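Local coordinates for protein nucleoside-diphosphate sugar epimerase (SulA family) (Corynebacterium glutamicum, PDB 3OH8) that probably acts as an NAD(P)-dependent nucleoside-diphosphate-sugar epimerase of the SulA family, with a Rossmann-type domain of the epimerase/dehydratase kind, at residues A[2-10]-A[445-454]. Numbering follows the deposited sequence.
Sequences SLTTSHFIP and LADFAQQQEI
Helix 448-454 lies along the outermost strand, 3-9, of the seven-stranded antiparallel sheet, and its Gln450 amide takes the backbone carbonyl of Thr4, on the edge not paired with strand 102-110, together with the side-chain hydroxyl of Thr5. The other edge of strand 3-9 is taken by strand 102-110, where Ser2 and Leu3 both face Val109, a classic beta bulge. Strand and helix run nearly antiparallel, at 152°, their axes 9.8 Å apart at closest. Gln450 reaches the strand with an extended side chain, CG trans to the backbone N (chi1 180°), which carries its amide straight across. There Gln450 NE2 donates to Thr4 O at 2.7 Å, almost linear at 172° and with the acceptor in the amide plane. The same amide accepts through Gln450 OE1 from Thr5 OG1 at 2.6 Å, the hydroxyl lying above the carbonyl plane. Two bonds to consecutive residues thus fix the rotation of the amide. Asp447, the N-cap of the helix, accepts from Gln450 N through OD1. Its other oxygen, OD2, receives a hydrogen bond from water 2, which in turn accepts from Ser6 N. Water 1 works in the opposite sense, accepting from Asp447 N and donating to Thr5 OG1 and Ser6 O, so the N-H and C=O of Ser6 are each joined to the helix start through water. Ser6 OG itself bonds to Ser498 of helix 488-511 and to Thr106. Apolar contacts flank this polar centre: Ala446 CB meets His7 CB at 3.6 Å, and one turn beyond Gln450 the side chains of Ile454 and Leu3 cross at about a right angle, Ile454 CD1 resting 3.9 Å from Leu3 CD1.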
ATOM      1  N   SER A   2      15.623 -18.440  16.026  1.00 39.18           N
ATOM      2  CA  SER A   2      15.833 -17.935  14.669  1.00 43.65           C
ATOM      3  C   SER A   2      16.135 -16.428  14.573  1.00 42.54           C
ATOM      4  O   SER A   2      17.166 -16.042  14.016  1.00 43.72           O
ATOM      5  CB  SER A   2      14.663 -18.266  13.819  1.00 46.18           C
ATOM      6  N   LEU A   3      15.232 -15.584  15.077  1.00 33.73           N
ATOM      7  CA  LEU A   3      15.491 -14.148  15.157  1.00 28.17           C
ATOM      8  C   LEU A   3      14.661 -13.472  16.232  1.00 26.80           C
ATOM      9  O   LEU A   3      13.444 -13.631  16.280  1.00 22.63           O
ATOM     10  CB  LEU A   3      15.244 -13.449  13.816  1.00 24.68           C
ATOM     11  CG  LEU A   3      15.557 -11.938  13.771  1.00 24.93           C
ATOM     12  CD1 LEU A   3      17.018 -11.670  14.143  1.00 27.13           C
ATOM     13  CD2 LEU A   3      15.243 -11.322  12.406  1.00 27.58           C
ATOM     14  N   THR A   4      15.333 -12.721  17.098  1.00 19.53           N
ATOM     15  CA  THR A   4      14.641 -11.826  18.025  1.00 20.97           C
ATOM     16  C   THR A   4      15.162 -10.410  17.807  1.00 23.23           C
ATOM     17  O   THR A   4      16.370 -10.176  17.806  1.00 22.85           O
ATOM     18  CB  THR A   4      14.848 -12.229  19.498  1.00 17.26           C
ATOM     19  OG1 THR A   4      14.475 -13.600  19.683  1.00 17.90           O
ATOM     20  CG2 THR A   4      14.000 -11.361  20.403  1.00 14.97           C
ATOM     21  N   THR A   5      14.246  -9.468  17.616  1.00 19.67           N
ATOM     22  CA  THR A   5      14.638  -8.091  17.345  1.00 18.70           C
ATOM     23  C   THR A   5      13.516  -7.145  17.757  1.00 17.69           C
ATOM     24  O   THR A   5      12.335  -7.510  17.718  1.00 15.47           O
ATOM     25  CB  THR A   5      15.052  -7.891  15.851  1.00 26.77           C
ATOM     26  OG1 THR A   5      15.713  -6.631  15.696  1.00 28.07           O
ATOM     27  CG2 THR A   5      13.830  -7.966  14.894  1.00 19.47           C
ATOM     28  N   SER A   6      13.889  -5.934  18.163  1.00 16.94           N
ATOM     29  CA  SER A   6      12.928  -4.971  18.694  1.00 19.13           C
ATOM     30  C   SER A   6      12.913  -3.659  17.905  1.00 16.13           C
ATOM     31  O   SER A   6      13.923  -3.261  17.322  1.00 17.69           O
ATOM     32  CB  SER A   6      13.228  -4.672  20.180  1.00 18.28           C
ATOM     33  OG  SER A   6      13.048  -5.817  21.003  1.00 15.79           O
ATOM     34  N   HIS A   7      11.772  -2.976  17.913  1.00 14.80           N
ATOM     35  CA  HIS A   7      11.683  -1.648  17.300  1.00 15.95           C
ATOM     36  C   HIS A   7      10.682  -0.769  18.034  1.00 17.58           C
ATOM     37  O   HIS A   7       9.661  -1.247  18.535  1.00 16.27           O
ATOM     38  CB  HIS A   7      11.331  -1.745  15.805  1.00 17.95           C
ATOM     39  CG  HIS A   7      10.010  -2.400  15.523  1.00 17.17           C
ATOM     40  ND1 HIS A   7       8.955  -1.733  14.942  1.00 23.06           N
ATOM     41  CD2 HIS A   7       9.585  -3.673  15.721  1.00 11.82           C
ATOM     42  CE1 HIS A   7       7.933  -2.563  14.793  1.00 18.10           C
ATOM     43  NE2 HIS A   7       8.293  -3.744  15.259  1.00 20.12           N
ATOM     44  N   PHE A   8      10.983   0.521  18.096  1.00 15.08           N
ATOM     45  CA  PHE A   8      10.151   1.471  18.818  1.00 16.14           C
ATOM     46  C   PHE A   8       9.134   2.156  17.909  1.00 19.12           C
ATOM     47  O   PHE A   8       9.469   2.601  16.815  1.00 15.63           O
ATOM     48  CB  PHE A   8      11.040   2.544  19.451  1.00 16.78           C
ATOM     49  CG  PHE A   8      10.277   3.623  20.155  1.00 18.61           C
ATOM     50  CD1 PHE A   8       9.664   3.368  21.378  1.00 18.32           C
ATOM     51  CD2 PHE A   8      10.192   4.899  19.609  1.00 21.20           C
ATOM     52  CE1 PHE A   8       8.954   4.362  22.038  1.00 18.95           C
ATOM     53  CE2 PHE A   8       9.486   5.904  20.263  1.00 21.71           C
ATOM     54  CZ  PHE A   8       8.864   5.637  21.475  1.00 21.38           C
ATOM     55  N   ILE A   9       7.900   2.261  18.382  1.00 18.33           N
ATOM     56  CA  ILE A   9       6.830   2.919  17.639  1.00 16.53           C
ATOM     57  C   ILE A   9       6.357   4.098  18.477  1.00 19.09           C
ATOM     58  O   ILE A   9       5.930   3.903  19.618  1.00 16.29           O
ATOM     59  CB  ILE A   9       5.635   1.967  17.437  1.00 13.74           C
ATOM     60  CG1 ILE A   9       6.065   0.701  16.675  1.00 19.00           C
ATOM     61  CG2 ILE A   9       4.497   2.676  16.699  1.00 12.15           C
ATOM     62  CD1 ILE A   9       6.475   0.955  15.248  1.00 24.46           C
ATOM     63  N   PRO A  10       6.435   5.323  17.926  1.00 19.48           N
ATOM     64  CA  PRO A  10       6.126   6.507  18.733  1.00 16.19           C
ATOM     65  C   PRO A  10       4.625   6.731  18.866  1.00 18.49           C
ATOM     66  O   PRO A  10       4.150   7.831  18.611  1.00 19.66           O
ATOM     67  CB  PRO A  10       6.763   7.647  17.934  1.00 19.52           C
ATOM     68  CG  PRO A  10       6.629   7.195  16.490  1.00 19.92           C
ATOM     69  CD  PRO A  10       6.774   5.675  16.528  1.00 13.64           C
ATOM     70  N   LEU A 445      16.982  -3.675   9.641  1.00 21.22           N
ATOM     71  CA  LEU A 445      16.372  -3.711  10.956  1.00 22.59           C
ATOM     72  C   LEU A 445      16.548  -2.382  11.670  1.00 24.37           C
ATOM     73  O   LEU A 445      17.576  -1.712  11.512  1.00 23.92           O
ATOM     74  CB  LEU A 445      17.025  -4.795  11.802  1.00 22.08           C
ATOM     75  CG  LEU A 445      16.889  -6.237  11.320  1.00 25.13           C
ATOM     76  CD1 LEU A 445      17.691  -7.143  12.231  1.00 27.23           C
ATOM     77  CD2 LEU A 445      15.421  -6.641  11.279  1.00 24.63           C
ATOM     78  N   ALA A 446      15.544  -2.017  12.468  1.00 22.13           N
ATOM     79  CA  ALA A 446      15.620  -0.834  13.325  1.00 21.47           C
ATOM     80  C   ALA A 446      16.882  -0.909  14.184  1.00 25.19           C
ATOM     81  O   ALA A 446      17.575   0.087  14.391  1.00 27.44           O
ATOM     82  CB  ALA A 446      14.386  -0.755  14.225  1.00 20.14           C
ATOM     83  N   ASP A 447      17.155  -2.100  14.708  1.00 23.64           N
ATOM     84  CA  ASP A 447      18.368  -2.330  15.480  1.00 25.61           C
ATOM     85  C   ASP A 447      19.560  -2.414  14.540  1.00 27.08           C
ATOM     86  O   ASP A 447      19.908  -3.493  14.058  1.00 26.98           O
ATOM     87  CB  ASP A 447      18.236  -3.610  16.301  1.00 24.22           C
ATOM     88  CG  ASP A 447      19.393  -3.798  17.276  1.00 31.91           C
ATOM     89  OD1 ASP A 447      20.500  -3.308  16.972  1.00 26.94           O
ATOM     90  OD2 ASP A 447      19.193  -4.434  18.342  1.00 36.67           O
ATOM     91  N   PHE A 448      20.167  -1.260  14.275  1.00 32.87           N
ATOM     92  CA  PHE A 448      21.259  -1.152  13.311  1.00 40.26           C
ATOM     93  C   PHE A 448      22.441  -2.042  13.677  1.00 40.91           C
ATOM     94  O   PHE A 448      22.986  -2.753  12.831  1.00 43.12           O
ATOM     95  CB  PHE A 448      21.710   0.301  13.193  1.00 42.94           C
ATOM     96  N   ALA A 449      22.838  -1.987  14.943  1.00 39.23           N
ATOM     97  CA  ALA A 449      23.960  -2.781  15.431  1.00 37.43           C
ATOM     98  C   ALA A 449      23.724  -4.268  15.189  1.00 39.39           C
ATOM     99  O   ALA A 449      24.636  -4.990  14.800  1.00 38.07           O
ATOM    100  CB  ALA A 449      24.186  -2.510  16.910  1.00 36.89           C
ATOM    101  N   GLN A 450      22.492  -4.720  15.412  1.00 40.64           N
ATOM    102  CA  GLN A 450      22.139  -6.124  15.205  1.00 40.29           C
ATOM    103  C   GLN A 450      22.225  -6.488  13.726  1.00 39.87           C
ATOM    104  O   GLN A 450      22.701  -7.568  13.364  1.00 35.43           O
ATOM    105  CB  GLN A 450      20.732  -6.414  15.740  1.00 38.98           C
ATOM    106  CG  GLN A 450      20.277  -7.861  15.563  1.00 36.37           C
ATOM    107  CD  GLN A 450      18.967  -8.140  16.281  1.00 32.25           C
ATOM    108  OE1 GLN A 450      18.159  -7.235  16.476  1.00 30.58           O
ATOM    109  NE2 GLN A 450      18.754  -9.394  16.684  1.00 29.90           N
ATOM    110  N   GLN A 451      21.736  -5.582  12.885  1.00 41.65           N
ATOM    111  CA  GLN A 451      21.852  -5.712  11.439  1.00 44.51           C
ATOM    112  C   GLN A 451      23.314  -5.953  11.089  1.00 44.29           C
ATOM    113  O   GLN A 451      23.650  -6.923  10.405  1.00 45.52           O
ATOM    114  CB  GLN A 451      21.353  -4.431  10.757  1.00 48.63           C
ATOM    115  CG  GLN A 451      21.495  -4.407   9.233  1.00 54.18           C
ATOM    116  CD  GLN A 451      20.354  -5.114   8.523  1.00 54.55           C
ATOM    117  OE1 GLN A 451      20.468  -5.492   7.358  1.00 57.69           O
ATOM    118  NE2 GLN A 451      19.246  -5.293   9.227  1.00 51.96           N
ATOM    119  N   GLN A 452      24.180  -5.066  11.575  1.00 42.85           N
ATOM    120  CA  GLN A 452      25.608  -5.143  11.277  1.00 49.22           C
ATOM    121  C   GLN A 452      26.211  -6.465  11.731  1.00 51.50           C
ATOM    122  O   GLN A 452      27.023  -7.060  11.024  1.00 52.27           O
ATOM    123  CB  GLN A 452      26.351  -3.965  11.904  1.00 52.84           C
ATOM    124  CG  GLN A 452      26.203  -2.670  11.120  1.00 60.57           C
ATOM    125  CD  GLN A 452      26.735  -1.468  11.873  1.00 66.73           C
ATOM    126  OE1 GLN A 452      27.208  -1.589  13.005  1.00 70.27           O
ATOM    127  NE2 GLN A 452      26.653  -0.296  11.252  1.00 66.27           N
ATOM    128  N   GLU A 453      25.797  -6.927  12.907  1.00 53.10           N
ATOM    129  CA  GLU A 453      26.313  -8.173  13.469  1.00 60.47           C
ATOM    130  C   GLU A 453      25.872  -9.411  12.672  1.00 66.24           C
ATOM    131  O   GLU A 453      26.665 -10.333  12.465  1.00 69.93           O
ATOM    132  CB  GLU A 453      25.911  -8.303  14.942  1.00 62.03           C
ATOM    133  CG  GLU A 453      26.458  -7.184  15.828  1.00 66.47           C
ATOM    134  CD  GLU A 453      25.915  -7.236  17.248  1.00 72.42           C
ATOM    135  OE1 GLU A 453      24.936  -7.977  17.494  1.00 73.47           O
ATOM    136  OE2 GLU A 453      26.467  -6.531  18.120  1.00 74.43           O
ATOM    137  N   ILE A 454      24.617  -9.430  12.227  1.00 66.50           N
ATOM    138  CA  ILE A 454      24.111 -10.550  11.428  1.00 69.10           C
ATOM    139  C   ILE A 454      24.857 -10.654  10.095  1.00 70.61           C
ATOM    140  O   ILE A 454      25.019 -11.744   9.544  1.00 72.13           O
ATOM    141  CB  ILE A 454      22.578 -10.463  11.194  1.00 45.80           C
ATOM    142  CG1 ILE A 454      21.820 -10.771  12.492  1.00 43.56           C
ATOM    143  CG2 ILE A 454      22.144 -11.433  10.106  1.00 46.01           C
ATOM    144  CD1 ILE A 454      20.320 -10.489  12.430  1.00 40.70           C
TER
HETATM  145  O   HOH W   1      15.184  -4.139  14.910  1.00 23.01           O
HETATM  146  O   HOH W   2      16.619  -5.711  18.755  1.00 23.35           O